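Local coordinates for surface protein SPB1 (Streptococcus agalactiae, PDB 4UZG) that forms the backbone subunit of the group B streptococcus type 2b pilus, which is probably assembled by sortases into covalent fibres, at residues D168-K174 and I225-L231; A187-N193 and Y236-K242; Y11-V17 and Y127-S133. One frame throughout, in Å; residues are numbered along the deposited sequence.

Contact 1 of 3, residues D168-K174 and I225-L231; sequences DGQITIK and IITITGL. With EDO (1,2-ethanediol), chain C.
The side-chain amide of Gln170 has the methyl CG2 of Thr227 over one face, and at its nitrogen edge it meets the hydroxyl of Thr229. Gln170 NE2 donates to Thr229 OG1 at 2.7 Å, with the oxygen tilted 20° out of the amide plane toward the same side as the methyl. The chain reaches that far because CG stands opposite the backbone N (chi1 177°) and continues fully extended, so Gln170 runs alongside Thr229. Farther along this face, a water joins Thr172 OG1 (2.8 Å) to Thr227 OG1 (2.7 Å), and Ile225 CD1 lies against Lys174 CB.

Ile171, Ile173, Ile226, Ile228 and Leu231 occupy the opposite, buried face. Ile171 CD1 meets Leu231 CD1 at 3.7 Å, the two chains nearly perpendicular, whereas Ile173 and Ile226 lie parallel.

The strands run antiparallel until a G1 beta bulge, where Gly169 O accepts from both Gly230 N (2.9 Å) and Leu231 N (3.0 Å). Gly230 takes backbone angles suited to glycine. Strand 273-279 flanks 169-177 on its other side, leaving 225-231 outermost in this sheet, and Thr229 N bonds an ethanediol, probably from the crystallisation liquor. The chemistry thus divides by face: hydroxyls, amide and water bridge the strands on one side, while branched aliphatics build the core of the prealbumin-like domain on the other.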
# COMPACT_ATOMS: atom_id res chain seq x y z
N ASP A 168 1.02 0.16 5.75
CA ASP A 168 0.42 -1.01 6.38
C ASP A 168 0.76 -1.02 7.87
O ASP A 168 1.50 -0.15 8.34
CB ASP A 168 0.76 -2.32 5.65
CG ASP A 168 2.20 -2.75 5.73
OD1 ASP A 168 2.98 -2.28 6.56
OD2 ASP A 168 2.53 -3.67 4.91
N GLY A 169 0.18 -1.96 8.59
CA GLY A 169 0.31 -2.04 10.03
C GLY A 169 0.93 -3.34 10.52
O GLY A 169 1.11 -4.30 9.76
N GLN A 170 1.25 -3.33 11.80
CA GLN A 170 1.89 -4.46 12.45
C GLN A 170 1.31 -4.68 13.84
O GLN A 170 1.09 -3.71 14.57
CB GLN A 170 3.38 -4.20 12.57
CG GLN A 170 4.19 -5.26 13.30
CD GLN A 170 5.62 -4.87 13.34
OE1 GLN A 170 6.06 -4.15 14.25
NE2 GLN A 170 6.35 -5.29 12.34
N ILE A 171 1.08 -5.95 14.17
CA ILE A 171 0.64 -6.34 15.50
C ILE A 171 1.75 -7.17 16.14
O ILE A 171 2.15 -8.21 15.61
CB ILE A 171 -0.65 -7.18 15.45
CG1 ILE A 171 -1.79 -6.40 14.77
CG2 ILE A 171 -1.06 -7.63 16.85
CD1 ILE A 171 -3.06 -7.22 14.52
N THR A 172 2.25 -6.71 17.28
CA THR A 172 3.23 -7.43 18.08
C THR A 172 2.52 -7.93 19.33
O THR A 172 2.10 -7.14 20.17
CB THR A 172 4.41 -6.54 18.45
OG1 THR A 172 5.03 -6.06 17.25
CG2 THR A 172 5.45 -7.30 19.28
N ILE A 173 2.32 -9.25 19.41
CA ILE A 173 1.62 -9.89 20.51
C ILE A 173 2.62 -10.30 21.57
O ILE A 173 3.60 -10.97 21.25
CB ILE A 173 0.87 -11.14 20.02
CG1 ILE A 173 -0.07 -10.85 18.86
CG2 ILE A 173 0.11 -11.79 21.18
CD1 ILE A 173 -0.50 -12.12 18.07
N LYS A 174 2.37 -9.92 22.82
CA LYS A 174 3.16 -10.41 23.94
C LYS A 174 2.29 -11.26 24.83
O LYS A 174 1.26 -10.82 25.32
CB LYS A 174 3.77 -9.29 24.78
CG LYS A 174 4.66 -9.85 25.91
CD LYS A 174 5.48 -8.79 26.64
CE LYS A 174 4.59 -7.82 27.40
NZ LYS A 174 5.35 -6.66 27.97
N ILE A 225 6.84 -13.39 22.27
CA ILE A 225 6.35 -12.51 21.23
C ILE A 225 5.96 -13.27 19.96
O ILE A 225 6.64 -14.22 19.54
CB ILE A 225 7.41 -11.45 20.87
CG1 ILE A 225 7.77 -10.59 22.09
CG2 ILE A 225 6.98 -10.59 19.68
CD1 ILE A 225 6.65 -9.81 22.61
N ILE A 226 4.90 -12.77 19.32
CA ILE A 226 4.57 -13.03 17.91
C ILE A 226 4.51 -11.67 17.22
O ILE A 226 3.86 -10.76 17.73
CB ILE A 226 3.18 -13.69 17.77
CG1 ILE A 226 3.19 -15.11 18.32
CG2 ILE A 226 2.71 -13.69 16.30
CD1 ILE A 226 1.81 -15.64 18.65
N THR A 227 5.13 -11.57 16.04
CA THR A 227 4.99 -10.37 15.22
C THR A 227 4.28 -10.72 13.93
O THR A 227 4.72 -11.61 13.20
CB THR A 227 6.36 -9.72 14.93
OG1 THR A 227 7.04 -9.48 16.16
CG2 THR A 227 6.20 -8.42 14.20
N ILE A 228 3.20 -10.00 13.62
CA ILE A 228 2.49 -10.13 12.35
C ILE A 228 2.58 -8.79 11.65
O ILE A 228 2.05 -7.79 12.14
CB ILE A 228 1.01 -10.57 12.54
CG1 ILE A 228 0.92 -11.85 13.39
CG2 ILE A 228 0.38 -10.75 11.18
CD1 ILE A 228 -0.49 -12.28 13.72
N THR A 229 3.28 -8.76 10.52
CA THR A 229 3.57 -7.51 9.82
C THR A 229 2.89 -7.51 8.47
O THR A 229 3.06 -8.44 7.69
CB THR A 229 5.09 -7.36 9.62
OG1 THR A 229 5.74 -7.50 10.89
CG2 THR A 229 5.44 -6.03 8.97
N GLY A 230 2.17 -6.44 8.18
CA GLY A 230 1.61 -6.26 6.85
C GLY A 230 0.09 -6.29 6.75
O GLY A 230 -0.44 -6.83 5.78
N LEU A 231 -0.60 -5.70 7.72
CA LEU A 231 -2.05 -5.75 7.80
C LEU A 231 -2.66 -4.35 7.62
O LEU A 231 -2.19 -3.35 8.14
CB LEU A 231 -2.49 -6.25 9.19
CG LEU A 231 -2.11 -7.69 9.50
CD1 LEU A 231 -2.30 -7.96 10.97
CD2 LEU A 231 -2.93 -8.64 8.67
C1 EDO C . 5.67 -11.56 10.16
O1 EDO C . 4.46 -11.18 9.52
C2 EDO C . 6.74 -11.87 9.13
O2 EDO C . 7.08 -10.66 8.44
O HOH W 1 7.66 -6.88 16.80

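Contact 2 of 3, residues A187-N193 and Y236-K242; sequences AIFVLKN and YYLVEKK
Phe189 and Glu240 meet with ring and carboxylate planes 51° apart. Glu240 CG sits 4.1 Å above the Phe189 ring plane, displaced toward the rim, so the aliphatic part of the acid lies on the aromatic face. CG opposite the backbone N (chi1 -169°) and an extended chain carry the carboxylate past the ring, where OE1 accepts from Leu250 N.

Next on the same face, Leu191 and Leu238 cross obliquely with Leu191 CD1 only 3.5 Å from Leu238 CD2. Leu191 CD1 also leans on Tyr236 CB, whose ring presents its edge to Lys192 O and whose OH bonds to Lys232 O.

On the other face the pairs are more mixed. Val190 CG2 rests on Val239 CB at 3.8 Å, and Val190 CG1 touches CG of Lys241, which curls back through three bent torsions to a salt bridge with Glu212. Ile188 CD1 presses on Lys242 CE at 3.4 Å, tighter than normal van der Waals contact. Tyr237 turns a ring edge to Asn193 O.

A classic beta bulge interrupts the pairing at Ile188: its O accepts from Lys241 N (2.7 Å) and, at greater length, from Lys242 N (3.2 Å), while Ile188 N donates back to Lys242 O, just where the chain turns its corner. Beside it, Glu240 touches Lys175 and lies close to Asn279, a Lys-Asn-Glu grouping consistent with the intramolecular isopeptide site of related pilins. Phe189, packed against both Glu240 and Lys175, puts hydrocarbon beside this group, which would suit chemistry sheltered from water.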
# COMPACT_ATOMS: atom_id res chain seq x y z
N ALA A 187 2.90 -20.57 23.24
CA ALA A 187 1.46 -20.42 22.98
C ALA A 187 1.26 -20.33 21.47
O ALA A 187 2.08 -19.74 20.77
CB ALA A 187 0.94 -19.16 23.62
N ILE A 188 0.16 -20.90 20.99
CA ILE A 188 -0.17 -20.86 19.57
C ILE A 188 -1.42 -20.01 19.39
O ILE A 188 -2.44 -20.25 20.04
CB ILE A 188 -0.39 -22.26 18.96
CG1 ILE A 188 0.84 -23.14 19.22
CG2 ILE A 188 -0.71 -22.16 17.46
CD1 ILE A 188 0.68 -24.56 18.77
N PHE A 189 -1.34 -19.04 18.47
CA PHE A 189 -2.46 -18.18 18.11
C PHE A 189 -2.72 -18.24 16.62
O PHE A 189 -1.82 -18.45 15.81
CB PHE A 189 -2.15 -16.72 18.45
CG PHE A 189 -2.22 -16.40 19.92
CD1 PHE A 189 -1.14 -16.66 20.76
CD2 PHE A 189 -3.37 -15.88 20.49
CE1 PHE A 189 -1.21 -16.37 22.10
CE2 PHE A 189 -3.43 -15.61 21.83
CZ PHE A 189 -2.36 -15.87 22.65
N VAL A 190 -3.98 -17.98 16.28
CA VAL A 190 -4.38 -17.58 14.94
C VAL A 190 -5.02 -16.19 15.04
O VAL A 190 -5.46 -15.78 16.12
CB VAL A 190 -5.31 -18.61 14.27
CG1 VAL A 190 -4.59 -19.93 14.09
CG2 VAL A 190 -6.62 -18.80 15.03
N LEU A 191 -5.05 -15.49 13.92
CA LEU A 191 -5.62 -14.14 13.85
C LEU A 191 -6.92 -14.18 13.07
O LEU A 191 -6.96 -14.67 11.94
CB LEU A 191 -4.65 -13.17 13.19
CG LEU A 191 -5.05 -11.69 13.30
CD1 LEU A 191 -4.94 -11.21 14.72
CD2 LEU A 191 -4.20 -10.83 12.37
N LYS A 192 -7.97 -13.66 13.67
CA LYS A 192 -9.27 -13.51 13.02
C LYS A 192 -9.51 -12.05 12.67
O LYS A 192 -9.07 -11.14 13.40
CB LYS A 192 -10.34 -14.01 14.00
CG LYS A 192 -11.70 -14.34 13.45
CD LYS A 192 -12.64 -14.84 14.52
CE LYS A 192 -13.97 -15.23 13.93
NZ LYS A 192 -14.84 -15.77 14.98
N ASN A 193 -10.16 -11.82 11.53
CA ASN A 193 -10.58 -10.48 11.16
C ASN A 193 -11.98 -10.21 11.70
O ASN A 193 -12.47 -10.94 12.57
CB ASN A 193 -10.44 -10.27 9.64
CG ASN A 193 -11.38 -11.12 8.84
OD1 ASN A 193 -12.33 -11.71 9.36
ND2 ASN A 193 -11.17 -11.13 7.52
N TYR A 236 -9.16 -6.69 14.73
CA TYR A 236 -8.77 -8.08 14.63
C TYR A 236 -8.95 -8.74 15.98
O TYR A 236 -9.13 -8.07 17.00
CB TYR A 236 -7.30 -8.16 14.17
CG TYR A 236 -7.09 -7.55 12.80
CD1 TYR A 236 -7.31 -8.30 11.66
CD2 TYR A 236 -6.73 -6.22 12.64
CE1 TYR A 236 -7.15 -7.75 10.38
CE2 TYR A 236 -6.58 -5.66 11.39
CZ TYR A 236 -6.77 -6.43 10.25
OH TYR A 236 -6.63 -5.92 8.97
N TYR A 237 -8.88 -10.06 15.99
CA TYR A 237 -9.11 -10.83 17.20
C TYR A 237 -8.06 -11.92 17.33
O TYR A 237 -7.85 -12.72 16.41
CB TYR A 237 -10.51 -11.46 17.18
CG TYR A 237 -11.59 -10.40 17.19
CD1 TYR A 237 -12.07 -9.85 16.01
CD2 TYR A 237 -12.09 -9.90 18.39
CE1 TYR A 237 -13.02 -8.84 16.01
CE2 TYR A 237 -13.05 -8.88 18.40
CZ TYR A 237 -13.51 -8.36 17.20
OH TYR A 237 -14.45 -7.35 17.24
N LEU A 238 -7.40 -11.94 18.48
CA LEU A 238 -6.36 -12.92 18.77
C LEU A 238 -7.02 -14.15 19.37
O LEU A 238 -7.63 -14.06 20.43
CB LEU A 238 -5.37 -12.36 19.78
CG LEU A 238 -4.74 -11.00 19.41
CD1 LEU A 238 -3.83 -10.50 20.52
CD2 LEU A 238 -4.03 -11.02 18.11
N VAL A 239 -6.89 -15.29 18.70
CA VAL A 239 -7.54 -16.53 19.12
C VAL A 239 -6.45 -17.52 19.54
O VAL A 239 -5.64 -17.96 18.73
CB VAL A 239 -8.37 -17.11 17.98
CG1 VAL A 239 -9.00 -18.44 18.37
CG2 VAL A 239 -9.45 -16.13 17.52
N GLU A 240 -6.44 -17.89 20.82
CA GLU A 240 -5.49 -18.86 21.31
C GLU A 240 -5.95 -20.25 20.94
O GLU A 240 -7.07 -20.67 21.27
CB GLU A 240 -5.32 -18.74 22.81
CG GLU A 240 -4.16 -19.54 23.32
CD GLU A 240 -3.94 -19.35 24.81
OE1 GLU A 240 -4.75 -19.82 25.62
OE2 GLU A 240 -2.89 -18.75 25.16
N LYS A 241 -5.08 -20.98 20.24
CA LYS A 241 -5.31 -22.36 19.86
C LYS A 241 -4.65 -23.34 20.82
O LYS A 241 -5.14 -24.46 20.97
CB LYS A 241 -4.82 -22.60 18.45
CG LYS A 241 -5.56 -21.82 17.39
CD LYS A 241 -7.08 -22.02 17.44
CE LYS A 241 -7.52 -23.45 17.14
NZ LYS A 241 -7.28 -23.88 15.74
N LYS A 242 -3.55 -22.95 21.45
CA LYS A 242 -2.84 -23.80 22.42
C LYS A 242 -2.24 -22.88 23.46
O LYS A 242 -1.54 -21.93 23.11
CB LYS A 242 -1.75 -24.65 21.75
CG LYS A 242 -1.09 -25.63 22.71
CD LYS A 242 -0.11 -26.59 21.98
CE LYS A 242 1.33 -26.00 21.76
NZ LYS A 242 2.46 -27.02 21.40

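Contact 3 of 3, residues Y11-V17 and Y127-S133; sequences YSVGDTV and YTGVLKS
Leu131 points CG opposite its backbone N (chi1 -172°), and a chi2 of 64° then lodges CD2 inside the bend of 11-17. There CD2 touches Tyr11 CB at 3.8 Å and Ser12 O at 3.7 Å. Val17 CG2, set opposite its own carbonyl carbon, lies 3.8 Å above the centre of the Tyr11 ring, a methyl-on-face contact within 11-17.

The bend itself is a type II beta turn from Ser12 to Asp15, with Gly14 taking the positive phi of its third position. Asp15 OD2 receives Ser12 N at 2.9 Å, approached from above the carboxylate plane. Across to Leu131 the turn makes two bonds, Gly14 N to Leu131 O (2.8 Å) and Leu131 N to Asp15 O (3.0 Å), before regular antiparallel pairing begins. Val17 and Gly129 then form a hydrogen-bonded pair, while Thr16 CG2 packs on Thr128 CB at 3.8 Å.

Val13 carries the turn outward through backbone bonds to Val207 and Gly230. Leu131 therefore secures the turn both by its backbone and by its buried methyl, and a calcium ion about 5 Å from the Asp15 side chain would favour the ionised carboxylate.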
# COMPACT_ATOMS: atom_id res chain seq x y z
N TYR A 11 -3.19 -0.78 3.59
CA TYR A 11 -3.36 -2.01 2.83
C TYR A 11 -2.81 -3.17 3.62
O TYR A 11 -1.96 -3.00 4.49
CB TYR A 11 -2.57 -1.93 1.51
CG TYR A 11 -3.03 -0.85 0.58
CD1 TYR A 11 -4.04 -1.08 -0.34
CD2 TYR A 11 -2.46 0.41 0.61
CE1 TYR A 11 -4.47 -0.06 -1.20
CE2 TYR A 11 -2.88 1.43 -0.25
CZ TYR A 11 -3.88 1.19 -1.14
OH TYR A 11 -4.27 2.22 -1.96
N SER A 12 -3.25 -4.37 3.27
CA SER A 12 -2.55 -5.60 3.65
C SER A 12 -1.61 -6.01 2.52
O SER A 12 -1.88 -5.78 1.34
CB SER A 12 -3.51 -6.75 3.92
OG SER A 12 -4.21 -6.55 5.13
N VAL A 13 -0.50 -6.64 2.90
CA VAL A 13 0.39 -7.26 1.93
C VAL A 13 -0.41 -8.16 1.00
O VAL A 13 -1.27 -8.93 1.44
CB VAL A 13 1.53 -7.99 2.67
CG1 VAL A 13 2.28 -8.93 1.75
CG2 VAL A 13 2.47 -6.96 3.30
N GLY A 14 -0.16 -8.03 -0.29
CA GLY A 14 -0.88 -8.72 -1.35
C GLY A 14 -2.01 -7.94 -1.98
O GLY A 14 -2.51 -8.33 -3.04
N ASP A 15 -2.41 -6.83 -1.35
CA ASP A 15 -3.51 -6.03 -1.88
C ASP A 15 -3.08 -5.29 -3.16
O ASP A 15 -1.92 -4.94 -3.37
CB ASP A 15 -3.97 -4.96 -0.89
CG ASP A 15 -4.79 -5.48 0.27
OD1 ASP A 15 -5.11 -6.68 0.35
OD2 ASP A 15 -5.13 -4.61 1.12
N THR A 16 -4.07 -5.04 -3.99
CA THR A 16 -3.94 -4.15 -5.14
C THR A 16 -4.03 -2.70 -4.65
O THR A 16 -5.01 -2.31 -4.00
CB THR A 16 -5.03 -4.42 -6.16
OG1 THR A 16 -4.90 -5.78 -6.59
CG2 THR A 16 -4.91 -3.48 -7.36
N VAL A 17 -3.01 -1.92 -4.99
CA VAL A 17 -2.94 -0.50 -4.73
C VAL A 17 -3.29 0.22 -6.02
O VAL A 17 -2.65 0.00 -7.04
CB VAL A 17 -1.51 -0.10 -4.30
CG1 VAL A 17 -1.42 1.39 -4.07
CG2 VAL A 17 -1.08 -0.88 -3.05
N TYR A 127 -3.16 3.66 -12.45
CA TYR A 127 -2.51 2.38 -12.65
C TYR A 127 -2.53 1.65 -11.32
O TYR A 127 -2.90 2.22 -10.30
CB TYR A 127 -1.07 2.57 -13.18
CG TYR A 127 -0.09 3.15 -12.18
CD1 TYR A 127 0.04 4.51 -11.99
CD2 TYR A 127 0.68 2.31 -11.39
CE1 TYR A 127 0.92 5.02 -11.05
CE2 TYR A 127 1.57 2.82 -10.44
CZ TYR A 127 1.67 4.17 -10.29
OH TYR A 127 2.55 4.72 -9.35
N THR A 128 -2.12 0.38 -11.33
CA THR A 128 -2.11 -0.39 -10.10
C THR A 128 -0.75 -1.04 -9.85
O THR A 128 0.09 -1.19 -10.75
CB THR A 128 -3.20 -1.47 -10.09
OG1 THR A 128 -2.94 -2.37 -11.17
CG2 THR A 128 -4.58 -0.87 -10.23
N GLY A 129 -0.56 -1.42 -8.59
CA GLY A 129 0.55 -2.25 -8.17
C GLY A 129 0.05 -3.19 -7.08
O GLY A 129 -1.10 -3.10 -6.65
N VAL A 130 0.92 -4.08 -6.64
CA VAL A 130 0.61 -5.05 -5.60
C VAL A 130 1.60 -4.90 -4.45
O VAL A 130 2.82 -4.93 -4.66
CB VAL A 130 0.60 -6.49 -6.15
CG1 VAL A 130 0.36 -7.50 -5.02
CG2 VAL A 130 -0.45 -6.66 -7.24
N LEU A 131 1.09 -4.71 -3.24
CA LEU A 131 1.94 -4.57 -2.07
C LEU A 131 2.61 -5.90 -1.75
O LEU A 131 1.93 -6.94 -1.74
CB LEU A 131 1.10 -4.08 -0.87
CG LEU A 131 1.86 -3.71 0.40
CD1 LEU A 131 2.78 -2.53 0.15
CD2 LEU A 131 0.90 -3.41 1.52
N LYS A 132 3.90 -5.88 -1.46
CA LYS A 132 4.66 -7.10 -1.21
C LYS A 132 5.33 -7.06 0.16
O LYS A 132 5.24 -6.07 0.88
CB LYS A 132 5.70 -7.30 -2.33
CG LYS A 132 5.13 -7.40 -3.73
CD LYS A 132 4.33 -8.68 -3.96
CE LYS A 132 3.83 -8.75 -5.40
NZ LYS A 132 3.09 -9.99 -5.70
N SER A 133 6.01 -8.14 0.52
CA SER A 133 6.45 -8.33 1.89
C SER A 133 7.53 -7.37 2.38
O SER A 133 7.74 -7.26 3.59
CB SER A 133 6.94 -9.75 2.09
OG SER A 133 8.17 -9.92 1.43

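How the contacts relate
Contacts 1 and 2, centred 12 Å apart, belong to facing sheets of the prealbumin-like domain, and their segments alternate along the chain. Their buried faces meet directly: Ile173 CD1 is 3.7 Å from Leu238 CD2, and Leu231 CD1 is equally far from Leu191 CD2. Contact 3 lies in the large sheet of the other half of the molecule, its centre 18 Å from that of contact 1. Val13 N to Gly230 O, 2.9 Å and probably a hydrogen bond, joins the two halves at the bulge of contact 1. Contact 2 stays apart from contact 3, nearest atoms about 5 Å away. Calcium lies about 10 Å from the side chains of Leu231 and Asn193.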